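Local coordinates for protease Do-like 8, chloroplastic (Arabidopsis thaliana, PDB 4IC6), which probably cuts polypeptides as a serine endopeptidase of the HtrA (Deg) type in the chloroplast thylakoid, at residues T168-R179 against G192-N203; V119-V129 against V245-R256. The protein carries 1 engineered substitution. All coordinates share one frame; numbering follows the deposited sequence.

Contact 1 of 2, residues T168-R179 against G192-N203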
loop_
_atom_site.group_PDB
_atom_site.type_symbol
_atom_site.label_atom_id
_atom_site.label_comp_id
_atom_site.label_asym_id
_atom_site.label_seq_id
_atom_site.Cartn_x
_atom_site.Cartn_y
_atom_site.Cartn_z
ATOM N N THR A 168 -18.154 -24.535 4.751
ATOM C CA THR A 168 -16.929 -24.131 5.439
ATOM C C THR A 168 -17.187 -24.033 6.917
ATOM O O THR A 168 -18.317 -23.820 7.331
ATOM C CB THR A 168 -16.457 -22.736 4.983
ATOM O OG1 THR A 168 -17.462 -21.766 5.311
ATOM C CG2 THR A 168 -16.246 -22.706 3.477
ATOM N N LEU A 169 -16.135 -24.135 7.721
ATOM C CA LEU A 169 -16.304 -23.962 9.160
ATOM C C LEU A 169 -15.122 -23.207 9.712
ATOM O O LEU A 169 -13.987 -23.446 9.301
ATOM C CB LEU A 169 -16.342 -25.324 9.839
ATOM C CG LEU A 169 -16.320 -25.331 11.370
ATOM C CD1 LEU A 169 -17.599 -24.706 11.881
ATOM C CD2 LEU A 169 -16.191 -26.756 11.870
ATOM N N THR A 170 -15.388 -22.308 10.651
ATOM C CA THR A 170 -14.337 -21.778 11.509
ATOM C C THR A 170 -14.816 -21.862 12.945
ATOM O O THR A 170 -16.017 -21.913 13.199
ATOM C CB THR A 170 -13.924 -20.326 11.134
ATOM O OG1 THR A 170 -15.012 -19.424 11.378
ATOM C CG2 THR A 170 -13.510 -20.247 9.667
ATOM N N VAL A 171 -13.886 -21.889 13.890
ATOM C CA VAL A 171 -14.262 -22.111 15.275
ATOM C C VAL A 171 -13.405 -21.244 16.175
ATOM O O VAL A 171 -12.193 -21.181 16.006
ATOM C CB VAL A 171 -14.038 -23.588 15.682
ATOM C CG1 VAL A 171 -14.235 -23.780 17.182
ATOM C CG2 VAL A 171 -14.970 -24.525 14.903
ATOM N N GLY A 172 -14.044 -20.575 17.125
ATOM C CA GLY A 172 -13.330 -19.867 18.166
ATOM C C GLY A 172 -14.229 -19.685 19.369
ATOM O O GLY A 172 -15.090 -20.525 19.663
ATOM N N VAL A 173 -14.021 -18.594 20.086
ATOM C CA VAL A 173 -14.862 -18.294 21.230
ATOM C C VAL A 173 -15.590 -16.986 21.042
ATOM O O VAL A 173 -15.202 -16.157 20.218
ATOM C CB VAL A 173 -14.036 -18.178 22.529
ATOM C CG1 VAL A 173 -13.337 -19.500 22.815
ATOM C CG2 VAL A 173 -13.022 -17.038 22.390
ATOM N N ILE A 174 -16.627 -16.785 21.846
ATOM C CA ILE A 174 -17.188 -15.461 21.982
ATOM C C ILE A 174 -16.121 -14.583 22.651
ATOM O O ILE A 174 -15.668 -14.870 23.765
ATOM C CB ILE A 174 -18.464 -15.478 22.843
ATOM C CG1 ILE A 174 -19.519 -16.394 22.218
ATOM C CG2 ILE A 174 -19.009 -14.075 23.015
ATOM C CD1 ILE A 174 -19.821 -16.082 20.740
ATOM N N SER A 175 -15.742 -13.511 21.961
ATOM C CA SER A 175 -14.590 -12.680 22.335
ATOM C C SER A 175 -15.038 -11.390 22.997
ATOM O O SER A 175 -14.323 -10.824 23.814
ATOM C CB SER A 175 -13.779 -12.325 21.081
ATOM O OG SER A 175 -12.837 -11.289 21.352
ATOM N N GLY A 176 -16.235 -10.937 22.653
ATOM C CA GLY A 176 -16.757 -9.692 23.197
ATOM C C GLY A 176 -18.240 -9.554 22.917
ATOM O O GLY A 176 -18.786 -10.223 22.031
ATOM N N LEU A 177 -18.916 -8.706 23.678
ATOM C CA LEU A 177 -20.352 -8.586 23.500
ATOM C C LEU A 177 -20.692 -7.124 23.349
ATOM O O LEU A 177 -19.948 -6.258 23.813
ATOM C CB LEU A 177 -21.095 -9.200 24.695
ATOM C CG LEU A 177 -21.672 -10.619 24.692
ATOM C CD1 LEU A 177 -21.483 -11.380 23.370
ATOM C CD2 LEU A 177 -21.197 -11.424 25.905
ATOM N N ASN A 178 -21.807 -6.852 22.685
ATOM C CA ASN A 178 -22.290 -5.490 22.521
ATOM C C ASN A 178 -21.259 -4.566 21.860
ATOM O O ASN A 178 -21.060 -3.436 22.295
ATOM C CB ASN A 178 -22.752 -4.933 23.878
ATOM C CG ASN A 178 -23.901 -5.748 24.492
ATOM O OD1 ASN A 178 -24.929 -5.999 23.844
ATOM N ND2 ASN A 178 -23.722 -6.176 25.742
ATOM N N ARG A 179 -20.629 -5.048 20.787
ATOM C CA ARG A 179 -19.596 -4.295 20.074
ATOM C C ARG A 179 -20.111 -3.789 18.733
ATOM O O ARG A 179 -20.924 -4.458 18.086
ATOM C CB ARG A 179 -18.366 -5.200 19.847
ATOM C CG ARG A 179 -17.359 -5.206 21.010
ATOM C CD ARG A 179 -16.246 -4.140 20.782
ATOM N NE ARG A 179 -15.174 -4.162 21.786
ATOM C CZ ARG A 179 -15.423 -4.246 23.088
ATOM N NH1 ARG A 179 -16.681 -4.323 23.498
ATOM N NH2 ARG A 179 -14.438 -4.243 23.982
ATOM N N GLY A 192 -23.465 -5.803 18.587
ATOM C CA GLY A 192 -22.960 -7.006 17.938
ATOM C C GLY A 192 -22.154 -7.952 18.811
ATOM O O GLY A 192 -21.661 -7.591 19.889
ATOM N N ILE A 193 -22.007 -9.184 18.334
ATOM C CA ILE A 193 -21.166 -10.161 18.996
ATOM C C ILE A 193 -19.785 -10.137 18.357
ATOM O O ILE A 193 -19.668 -10.106 17.131
ATOM C CB ILE A 193 -21.729 -11.578 18.813
ATOM C CG1 ILE A 193 -23.095 -11.707 19.496
ATOM C CG2 ILE A 193 -20.741 -12.632 19.323
ATOM C CD1 ILE A 193 -23.873 -12.976 19.033
ATOM N N GLN A 194 -18.740 -10.146 19.183
ATOM C CA GLN A 194 -17.381 -10.333 18.667
ATOM C C GLN A 194 -16.914 -11.770 18.909
ATOM O O GLN A 194 -17.072 -12.308 20.002
ATOM C CB GLN A 194 -16.392 -9.337 19.308
ATOM C CG GLN A 194 -15.015 -9.331 18.655
ATOM C CD GLN A 194 -14.094 -8.297 19.306
ATOM O OE1 GLN A 194 -14.143 -7.114 18.972
ATOM N NE2 GLN A 194 -13.265 -8.741 20.238
ATOM N N THR A 195 -16.301 -12.388 17.905
ATOM C CA THR A 195 -15.764 -13.744 18.088
ATOM C C THR A 195 -14.354 -13.785 17.530
ATOM O O THR A 195 -14.003 -12.952 16.696
ATOM C CB THR A 195 -16.625 -14.803 17.329
ATOM O OG1 THR A 195 -16.028 -16.104 17.452
ATOM C CG2 THR A 195 -16.710 -14.446 15.871
ATOM N N ASP A 196 -13.538 -14.726 18.002
ATOM C CA ASP A 196 -12.247 -14.938 17.375
ATOM C C ASP A 196 -12.248 -16.110 16.385
ATOM O O ASP A 196 -11.193 -16.474 15.870
ATOM C CB ASP A 196 -11.058 -14.965 18.377
ATOM C CG ASP A 196 -10.997 -16.223 19.241
ATOM O OD1 ASP A 196 -11.864 -17.121 19.116
ATOM O OD2 ASP A 196 -10.032 -16.323 20.081
ATOM N N ALA A 197 -13.420 -16.695 16.116
ATOM C CA ALA A 197 -13.578 -17.504 14.897
ATOM C C ALA A 197 -13.415 -16.590 13.689
ATOM O O ALA A 197 -13.940 -15.481 13.671
ATOM C CB ALA A 197 -14.959 -18.207 14.852
ATOM N N ALA A 198 -12.695 -17.051 12.672
ATOM C CA ALA A 198 -12.499 -16.240 11.489
ATOM C C ALA A 198 -13.844 -16.011 10.788
ATOM O O ALA A 198 -14.591 -16.960 10.499
ATOM C CB ALA A 198 -11.524 -16.906 10.549
ATOM N N ILE A 199 -14.143 -14.748 10.524
ATOM C CA ILE A 199 -15.345 -14.383 9.786
ATOM C C ILE A 199 -14.868 -13.809 8.479
ATOM O O ILE A 199 -14.095 -12.856 8.466
ATOM C CB ILE A 199 -16.182 -13.339 10.544
ATOM C CG1 ILE A 199 -16.695 -13.940 11.881
ATOM C CG2 ILE A 199 -17.317 -12.819 9.670
ATOM C CD1 ILE A 199 -17.525 -15.244 11.724
ATOM N N ASN A 200 -15.322 -14.375 7.365
ATOM C CA ASN A 200 -14.763 -13.979 6.091
ATOM C C ASN A 200 -15.785 -14.156 4.952
ATOM O O ASN A 200 -16.922 -14.539 5.205
ATOM C CB ASN A 200 -13.503 -14.820 5.854
ATOM C CG ASN A 200 -13.762 -16.311 6.034
ATOM O OD1 ASN A 200 -14.851 -16.792 5.716
ATOM N ND2 ASN A 200 -12.757 -17.057 6.544
ATOM N N PRO A 201 -15.386 -13.877 3.705
ATOM C CA PRO A 201 -16.334 -14.055 2.590
ATOM C C PRO A 201 -16.853 -15.485 2.491
ATOM O O PRO A 201 -17.942 -15.704 1.970
ATOM C CB PRO A 201 -15.498 -13.692 1.364
ATOM C CG PRO A 201 -14.501 -12.681 1.908
ATOM C CD PRO A 201 -14.130 -13.240 3.264
ATOM N N GLY A 202 -16.106 -16.432 3.046
ATOM C CA GLY A 202 -16.479 -17.831 2.996
ATOM C C GLY A 202 -17.559 -18.211 3.992
ATOM O O GLY A 202 -18.058 -19.336 3.951
ATOM N N ASN A 203 -17.918 -17.300 4.894
ATOM C CA ASN A 203 -19.028 -17.566 5.814
ATOM C C ASN A 203 -19.962 -16.375 6.110
ATOM O O ASN A 203 -20.902 -16.489 6.905
ATOM C CB ASN A 203 -18.535 -18.228 7.103
ATOM C CG ASN A 203 -17.609 -17.329 7.918
ATOM O OD1 ASN A 203 -17.674 -16.105 7.835
ATOM N ND2 ASN A 203 -16.727 -17.947 8.700
HETATM O O HOH W 1 -16.857 -20.916 7.972
HETATM O O HOH W 2 -15.082 -19.480 6.009
HETATM O O HOH W 3 -10.043 -18.981 15.997
#
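Gln194 reaches across to Ser175: with CG anti to its own N (chi1 -171°), its chain runs out extended and its amide NE2 donates to Ser175 OG at 2.8 Å, the hydroxyl lying in the amide plane. Ser175 OG also bonds Leu169 O of a neighbouring subunit. Gln194 O takes two backbone donors from one face of its plane, Ser175 N at 2.7 Å and Gly176 N at 3.1 Å, which makes a classic beta bulge; Asn178 and Arg179 both face Gly192 in a G1 bulge. Arg179 CD comes within 4.1 Å of Gln194 OE1, the guanidinium and amide planes 76° apart, and Arg179 NH1 forms a salt bridge with Asp166 of that neighbouring subunit. Toward the start of strand 168-176, Thr170 OG1 donates to Ala198 O at 2.6 Å, and Asn203 ND2 gives the same oxygen a second bond at 3.0 Å. Between these ends, Asp196 OD1 accepts from Val173 N at 2.8 Å, while Asp196 OD2 bonds Val171 N of the neighbour. Strand 168-176 thus ties the loop before Ala204, an engineered residue at the predicted charge-relay position, to a subunit interface through polar bonds that are largely buried.

Contact 2 of 2, residues V119-V129 against V245-R256; sequences VGADRAKDLAV and VPQLIQFSKVLR
Asp122 and Arg256 supply the charged part of this contact, approaching from opposite directions in an end-on, two-nitrogen salt bridge. Arg256 NH1 meets Asp122 OD2 at 2.6 Å and NH2 meets OD1 at 2.9 Å, with carboxylate and guanidinium only 27° from coplanar. Ala124 CB lies over one guanidinium face and Val254 CG1 over the centre of the other, so the group is sandwiched. Lys125 N also donates to Asp122 OD2, at 3.2 Å and from the face away from NH1, which closes an Asx motif. One water bridges Asp122 OD1, Ala121 O and Val254 N. The apolar part centres on Leu248 of the helix: its CD1 touches Val129 CG2 at 3.8 Å, and its CD2 rests against Ala121 O at 3.6 Å. Ile249 CG1 packs on Val129 CG1 at 4.1 Å, the two side chains crossing near a right angle. Backbone meets backbone where Gly120 CA comes within 3.2 Å of Ser252 O, just past the helix end. A helix at the end of the protease domain, laid against the N-terminal barrel, is a hallmark of the chymotrypsin fold; here it packs beside the hairpin whose turn carries Asp126, the predicted charge-relay aspartate.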
loop_
_atom_site.group_PDB
_atom_site.type_symbol
_atom_site.label_atom_id
_atom_site.label_comp_id
_atom_site.label_asym_id
_atom_site.label_seq_id
_atom_site.Cartn_x
_atom_site.Cartn_y
_atom_site.Cartn_z
ATOM N N VAL A 119 -38.081 -10.591 0.039
ATOM C CA VAL A 119 -39.164 -10.415 0.996
ATOM C C VAL A 119 -39.058 -9.044 1.652
ATOM O O VAL A 119 -40.017 -8.277 1.684
ATOM C CB VAL A 119 -39.154 -11.527 2.060
ATOM C CG1 VAL A 119 -40.227 -11.265 3.109
ATOM C CG2 VAL A 119 -39.381 -12.879 1.386
ATOM N N GLY A 120 -37.875 -8.731 2.179
ATOM C CA GLY A 120 -37.609 -7.397 2.670
ATOM C C GLY A 120 -36.158 -7.309 3.091
ATOM O O GLY A 120 -35.484 -8.324 3.228
ATOM N N ALA A 121 -35.668 -6.092 3.265
ATOM C CA ALA A 121 -34.279 -5.894 3.628
ATOM C C ALA A 121 -34.238 -4.769 4.648
ATOM O O ALA A 121 -35.102 -3.900 4.638
ATOM C CB ALA A 121 -33.481 -5.526 2.385
ATOM N N ASP A 122 -33.251 -4.788 5.539
ATOM C CA ASP A 122 -33.057 -3.684 6.474
ATOM C C ASP A 122 -31.577 -3.332 6.547
ATOM O O ASP A 122 -30.780 -4.060 7.137
ATOM C CB ASP A 122 -33.587 -4.038 7.870
ATOM C CG ASP A 122 -33.474 -2.874 8.856
ATOM O OD1 ASP A 122 -34.044 -1.789 8.591
ATOM O OD2 ASP A 122 -32.796 -3.036 9.901
ATOM N N ARG A 123 -31.213 -2.209 5.945
ATOM C CA ARG A 123 -29.811 -1.825 5.859
ATOM C C ARG A 123 -29.181 -1.572 7.236
ATOM O O ARG A 123 -28.043 -1.974 7.493
ATOM C CB ARG A 123 -29.661 -0.605 4.950
ATOM C CG ARG A 123 -28.238 -0.123 4.828
ATOM C CD ARG A 123 -27.995 0.765 3.613
ATOM N NE ARG A 123 -26.668 0.448 3.088
ATOM C CZ ARG A 123 -26.303 0.519 1.813
ATOM N NH1 ARG A 123 -27.164 0.934 0.886
ATOM N NH2 ARG A 123 -25.067 0.173 1.476
ATOM N N ALA A 124 -29.934 -0.929 8.122
ATOM C CA ALA A 124 -29.436 -0.577 9.454
ATOM C C ALA A 124 -28.920 -1.786 10.236
ATOM O O ALA A 124 -27.917 -1.689 10.931
ATOM C CB ALA A 124 -30.515 0.159 10.243
ATOM N N LYS A 125 -29.601 -2.925 10.138
ATOM C CA LYS A 125 -29.137 -4.143 10.808
ATOM C C LYS A 125 -28.455 -5.143 9.865
ATOM O O LYS A 125 -28.148 -6.263 10.272
ATOM C CB LYS A 125 -30.284 -4.821 11.573
ATOM C CG LYS A 125 -30.901 -3.961 12.680
ATOM C CD LYS A 125 -29.837 -3.615 13.744
ATOM C CE LYS A 125 -30.460 -3.051 15.020
ATOM N NZ LYS A 125 -29.435 -2.884 16.111
ATOM N N ASP A 126 -28.204 -4.720 8.625
ATOM C CA ASP A 126 -27.571 -5.572 7.611
ATOM C C ASP A 126 -28.239 -6.938 7.531
ATOM O O ASP A 126 -27.577 -7.972 7.651
ATOM C CB ASP A 126 -26.068 -5.769 7.893
ATOM C CG ASP A 126 -25.311 -6.295 6.680
ATOM O OD1 ASP A 126 -25.964 -6.608 5.650
ATOM O OD2 ASP A 126 -24.068 -6.407 6.759
ATOM N N LEU A 127 -29.556 -6.941 7.333
ATOM C CA LEU A 127 -30.291 -8.187 7.182
ATOM C C LEU A 127 -31.227 -8.124 5.998
ATOM O O LEU A 127 -31.800 -7.073 5.701
ATOM C CB LEU A 127 -31.091 -8.508 8.445
ATOM C CG LEU A 127 -30.213 -8.797 9.660
ATOM C CD1 LEU A 127 -31.050 -8.753 10.937
ATOM C CD2 LEU A 127 -29.527 -10.151 9.478
ATOM N N ALA A 128 -31.370 -9.258 5.322
ATOM C CA ALA A 128 -32.288 -9.374 4.186
ATOM C C ALA A 128 -32.994 -10.705 4.295
ATOM O O ALA A 128 -32.443 -11.663 4.840
ATOM C CB ALA A 128 -31.532 -9.288 2.869
ATOM N N VAL A 129 -34.219 -10.762 3.783
ATOM C CA VAL A 129 -34.974 -11.996 3.797
ATOM C C VAL A 129 -35.418 -12.337 2.376
ATOM O O VAL A 129 -35.993 -11.499 1.688
ATOM C CB VAL A 129 -36.200 -11.876 4.731
ATOM C CG1 VAL A 129 -37.005 -13.184 4.742
ATOM C CG2 VAL A 129 -35.747 -11.525 6.139
ATOM N N VAL A 245 -36.450 -10.030 11.494
ATOM C CA VAL A 245 -36.950 -10.921 10.457
ATOM C C VAL A 245 -38.487 -10.930 10.342
ATOM O O VAL A 245 -39.022 -10.738 9.245
ATOM C CB VAL A 245 -36.378 -12.352 10.595
ATOM C CG1 VAL A 245 -37.134 -13.323 9.686
ATOM C CG2 VAL A 245 -34.903 -12.357 10.233
ATOM N N PRO A 246 -39.205 -11.128 11.462
ATOM C CA PRO A 246 -40.672 -11.169 11.349
ATOM C C PRO A 246 -41.269 -9.879 10.792
ATOM O O PRO A 246 -42.306 -9.929 10.107
ATOM C CB PRO A 246 -41.134 -11.385 12.791
ATOM C CG PRO A 246 -39.958 -11.991 13.476
ATOM C CD PRO A 246 -38.752 -11.387 12.836
ATOM N N GLN A 247 -40.636 -8.745 11.093
ATOM C CA GLN A 247 -41.052 -7.450 10.541
ATOM C C GLN A 247 -40.831 -7.410 9.028
ATOM O O GLN A 247 -41.695 -6.957 8.277
ATOM C CB GLN A 247 -40.287 -6.294 11.214
ATOM C CG GLN A 247 -40.504 -6.177 12.721
ATOM C CD GLN A 247 -39.886 -4.919 13.312
ATOM O OE1 GLN A 247 -38.852 -4.973 13.988
ATOM N NE2 GLN A 247 -40.521 -3.778 13.065
ATOM N N LEU A 248 -39.677 -7.886 8.572
ATOM C CA LEU A 248 -39.422 -7.936 7.130
ATOM C C LEU A 248 -40.409 -8.876 6.440
ATOM O O LEU A 248 -40.879 -8.599 5.339
ATOM C CB LEU A 248 -37.963 -8.340 6.832
ATOM C CG LEU A 248 -36.916 -7.341 7.361
ATOM C CD1 LEU A 248 -35.481 -7.815 7.090
ATOM C CD2 LEU A 248 -37.160 -5.944 6.782
ATOM N N ILE A 249 -40.734 -9.990 7.087
ATOM C CA ILE A 249 -41.659 -10.925 6.478
ATOM C C ILE A 249 -43.051 -10.304 6.419
ATOM O O ILE A 249 -43.733 -10.408 5.414
ATOM C CB ILE A 249 -41.714 -12.270 7.232
ATOM C CG1 ILE A 249 -40.418 -13.053 6.990
ATOM C CG2 ILE A 249 -42.955 -13.079 6.782
ATOM C CD1 ILE A 249 -40.283 -14.282 7.840
ATOM N N GLN A 250 -43.451 -9.631 7.492
ATOM C CA GLN A 250 -44.792 -9.072 7.575
ATOM C C GLN A 250 -44.931 -7.797 6.758
ATOM O O GLN A 250 -45.938 -7.610 6.084
ATOM C CB GLN A 250 -45.181 -8.815 9.037
ATOM N N PHE A 251 -43.912 -6.941 6.813
ATOM C CA PHE A 251 -44.002 -5.581 6.272
ATOM C C PHE A 251 -43.030 -5.243 5.137
ATOM O O PHE A 251 -43.211 -4.236 4.450
ATOM C CB PHE A 251 -43.831 -4.558 7.406
ATOM C CG PHE A 251 -44.834 -4.711 8.512
ATOM C CD1 PHE A 251 -46.180 -4.467 8.280
ATOM C CD2 PHE A 251 -44.436 -5.114 9.777
ATOM C CE1 PHE A 251 -47.104 -4.617 9.298
ATOM C CE2 PHE A 251 -45.356 -5.266 10.802
ATOM C CZ PHE A 251 -46.687 -5.018 10.567
ATOM N N SER A 252 -42.006 -6.074 4.955
ATOM C CA SER A 252 -40.970 -5.856 3.937
ATOM C C SER A 252 -39.942 -4.805 4.356
ATOM O O SER A 252 -38.929 -4.619 3.679
ATOM C CB SER A 252 -41.567 -5.500 2.564
ATOM O OG SER A 252 -41.701 -4.093 2.417
ATOM N N LYS A 253 -40.183 -4.130 5.476
ATOM C CA LYS A 253 -39.222 -3.140 5.969
ATOM C C LYS A 253 -39.391 -2.926 7.460
ATOM O O LYS A 253 -40.401 -3.321 8.036
ATOM C CB LYS A 253 -39.386 -1.804 5.230
ATOM C CG LYS A 253 -40.712 -1.099 5.511
ATOM C CD LYS A 253 -40.839 0.231 4.771
ATOM C CE LYS A 253 -41.242 0.014 3.310
ATOM N NZ LYS A 253 -41.918 1.205 2.693
ATOM N N VAL A 254 -38.415 -2.287 8.088
ATOM C CA VAL A 254 -38.582 -1.927 9.486
ATOM C C VAL A 254 -38.828 -0.434 9.671
ATOM O O VAL A 254 -38.006 0.388 9.273
ATOM C CB VAL A 254 -37.363 -2.347 10.318
ATOM C CG1 VAL A 254 -37.550 -1.949 11.786
ATOM C CG2 VAL A 254 -37.130 -3.841 10.170
ATOM N N LEU A 255 -39.959 -0.089 10.279
ATOM C CA LEU A 255 -40.236 1.294 10.665
ATOM C C LEU A 255 -39.665 1.569 12.053
ATOM O O LEU A 255 -39.981 0.850 12.995
ATOM C CB LEU A 255 -41.750 1.553 10.673
ATOM C CG LEU A 255 -42.154 2.999 10.961
ATOM C CD1 LEU A 255 -41.534 3.930 9.921
ATOM C CD2 LEU A 255 -43.681 3.193 11.018
ATOM N N ARG A 256 -38.827 2.597 12.189
ATOM C CA ARG A 256 -38.213 2.929 13.483
ATOM C C ARG A 256 -38.564 4.345 13.932
ATOM O O ARG A 256 -38.456 5.285 13.147
ATOM C CB ARG A 256 -36.688 2.829 13.413
ATOM C CG ARG A 256 -36.147 1.431 13.250
ATOM C CD ARG A 256 -34.629 1.428 13.259
ATOM N NE ARG A 256 -34.116 0.064 13.198
ATOM C CZ ARG A 256 -33.902 -0.604 12.071
ATOM N NH1 ARG A 256 -33.431 -1.844 12.109
ATOM N NH2 ARG A 256 -34.154 -0.031 10.908
HETATM O O HOH W 4 -36.021 -1.599 6.674
#

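Overall arrangement
After helix 26-39 near the N terminus, the chain builds the barrel that includes strands 111-122 and 127-131, laying down the first half of contact 2. It then enters the second barrel, where contact 1 closes a short loop between 168-179 and 192-203, with strand 188-189 and most of 179-182 in between. After the remaining strands of that barrel, helix 238-251 returns to the first one, and contact 2 closes a much longer loop enclosing contact 1. Contact 1 works within one barrel, whereas contact 2 docks the helix that follows the second barrel onto the first, where the chain leaves for the PDZ domain. Their centres lie about 23 Å apart, on opposite sides of the chain's centre.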